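Local coordinates for endoglucanase FnCel5A (Fervidobacterium nodosum, PDB 3NCO), which probably hydrolyses internal beta-1,4-glucosidic linkages of cellulose as an endoglucanase with a TIM-barrel fold, at residues Tyr184-Leu190 with Tyr244-Trp248. Sequence-based numbering, arbitrary orientation.
Sequences YSYVREL and YVSEW
Val187 lies over one face of the Trp248 indole, its CG2 3.7 Å from the six-membered-ring centroid and 24° off the normal (CH-pi); its CG1 reaches Tyr244 CE2 at 3.8 Å. Residues 184-189 form 3-10 turns (Leu190 N to Val187 O 3.1 Å); 244-248 is alpha-helical, and Tyr244 and Trp248, both chi1 t, project toward them. CA atoms pair Tyr184 with Val245 (6.6 Å) and Arg188 with Trp248 (7.0 Å). Tyr184 CB meets Val245 CG2 at 3.8 Å, and Leu190 CD2 meets Trp248 CH2 at 4.0 Å. Strand 198-204 backs both segments, Phe202 touching Tyr184 and Val245, Val200 touching Leu190 and Trp248; the contact packs the connection from strand 174-177 to 198-204 against helix 232-252 outside the barrel. Arg188 NH2 donates to Tyr244 OH (3.1 Å), a less certainly placed hydroxyl. One water accepts from Trp248 NE1 (2.9 Å) and donates to Arg188 O (3.1 Å) and Leu190 O (2.8 Å). Valine and leucine contacts with aromatic rings make the interface largely apolar; the water and Arg188-Tyr244 bond add polar links.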
# COMPACT_ATOMS: atom_id res chain seq x y z
N TYR A 184 10.93 6.67 2.94
CA TYR A 184 12.03 5.70 3.06
C TYR A 184 12.97 6.04 4.22
O TYR A 184 13.46 5.14 4.89
CB TYR A 184 12.82 5.59 1.72
CG TYR A 184 13.79 6.73 1.60
CD1 TYR A 184 15.09 6.60 2.10
CD2 TYR A 184 13.38 7.97 1.11
CE1 TYR A 184 15.97 7.66 2.08
CE2 TYR A 184 14.27 9.08 1.11
CZ TYR A 184 15.57 8.89 1.59
OH TYR A 184 16.44 9.96 1.64
N SER A 185 13.19 7.34 4.47
CA SER A 185 14.24 7.72 5.40
C SER A 185 13.84 7.47 6.85
O SER A 185 14.72 7.55 7.75
CB SER A 185 14.63 9.17 5.23
OG SER A 185 13.55 10.01 5.58
N TYR A 186 12.56 7.23 7.10
CA TYR A 186 12.11 7.04 8.47
C TYR A 186 12.10 5.57 8.88
O TYR A 186 11.61 5.20 9.93
CB TYR A 186 10.72 7.69 8.64
CG TYR A 186 10.74 9.18 8.57
CD1 TYR A 186 10.82 9.93 9.73
CD2 TYR A 186 10.67 9.84 7.34
CE1 TYR A 186 10.87 11.32 9.68
CE2 TYR A 186 10.70 11.25 7.27
CZ TYR A 186 10.78 11.96 8.46
OH TYR A 186 10.81 13.34 8.43
N VAL A 187 12.63 4.71 8.02
CA VAL A 187 12.66 3.28 8.31
C VAL A 187 13.34 3.00 9.68
O VAL A 187 12.90 2.15 10.44
CB VAL A 187 13.28 2.51 7.10
CG1 VAL A 187 14.82 2.57 7.10
CG2 VAL A 187 12.78 1.12 7.09
N ARG A 188 14.37 3.78 10.03
CA ARG A 188 15.11 3.53 11.25
C ARG A 188 14.30 3.88 12.49
O ARG A 188 14.73 3.56 13.60
CB ARG A 188 16.41 4.36 11.25
CG ARG A 188 16.16 5.91 11.10
CD ARG A 188 17.53 6.64 11.05
NE ARG A 188 17.51 8.10 11.23
CZ ARG A 188 17.37 9.04 10.28
NH1 ARG A 188 17.42 10.33 10.66
NH2 ARG A 188 17.16 8.75 8.96
N GLU A 189 13.16 4.56 12.34
CA GLU A 189 12.38 4.93 13.51
C GLU A 189 11.44 3.82 13.87
O GLU A 189 10.85 3.84 14.91
CB GLU A 189 11.52 6.20 13.23
CG GLU A 189 12.29 7.38 12.66
CD GLU A 189 13.24 8.04 13.63
OE1 GLU A 189 13.18 7.75 14.85
OE2 GLU A 189 14.06 8.87 13.15
N LEU A 190 11.27 2.85 12.97
CA LEU A 190 10.29 1.77 13.21
C LEU A 190 10.89 0.75 14.17
O LEU A 190 12.01 0.27 13.93
CB LEU A 190 9.94 1.11 11.88
CG LEU A 190 8.88 0.02 11.84
CD1 LEU A 190 7.54 0.50 12.42
CD2 LEU A 190 8.73 -0.50 10.38
N TYR A 244 19.58 2.21 1.61
CA TYR A 244 19.37 2.50 3.00
C TYR A 244 18.29 1.60 3.58
O TYR A 244 18.46 1.06 4.68
CB TYR A 244 19.00 3.99 3.14
CG TYR A 244 18.77 4.48 4.53
CD1 TYR A 244 19.84 4.70 5.39
CD2 TYR A 244 17.48 4.82 4.97
CE1 TYR A 244 19.64 5.19 6.66
CE2 TYR A 244 17.27 5.30 6.31
CZ TYR A 244 18.40 5.48 7.11
OH TYR A 244 18.31 5.98 8.40
N VAL A 245 17.17 1.43 2.86
CA VAL A 245 16.09 0.55 3.39
C VAL A 245 16.54 -0.91 3.43
O VAL A 245 16.24 -1.62 4.41
CB VAL A 245 14.82 0.68 2.56
CG1 VAL A 245 13.66 -0.28 3.06
CG2 VAL A 245 14.33 2.20 2.58
N SER A 246 17.23 -1.34 2.39
CA SER A 246 17.72 -2.70 2.31
C SER A 246 18.69 -3.00 3.44
O SER A 246 18.58 -4.03 4.10
CB SER A 246 18.39 -2.91 0.94
OG SER A 246 19.13 -4.11 0.96
N GLU A 247 19.65 -2.11 3.70
CA GLU A 247 20.56 -2.39 4.82
C GLU A 247 19.81 -2.50 6.16
O GLU A 247 20.10 -3.39 7.00
CB GLU A 247 21.68 -1.33 4.88
CG GLU A 247 22.56 -1.30 3.62
CD GLU A 247 23.60 -0.15 3.61
OE1 GLU A 247 23.44 0.83 4.39
OE2 GLU A 247 24.57 -0.23 2.80
N TRP A 248 18.86 -1.60 6.38
CA TRP A 248 18.03 -1.69 7.60
C TRP A 248 17.25 -3.00 7.69
O TRP A 248 17.22 -3.65 8.74
CB TRP A 248 17.09 -0.46 7.70
CG TRP A 248 16.23 -0.49 8.91
CD1 TRP A 248 16.50 0.06 10.12
CD2 TRP A 248 14.94 -1.12 9.03
NE1 TRP A 248 15.47 -0.19 11.00
CE2 TRP A 248 14.48 -0.90 10.36
CE3 TRP A 248 14.10 -1.83 8.13
CZ2 TRP A 248 13.21 -1.37 10.83
CZ3 TRP A 248 12.85 -2.31 8.61
CH2 TRP A 248 12.42 -2.06 9.94
O HOH W 1 14.76 0.45 13.71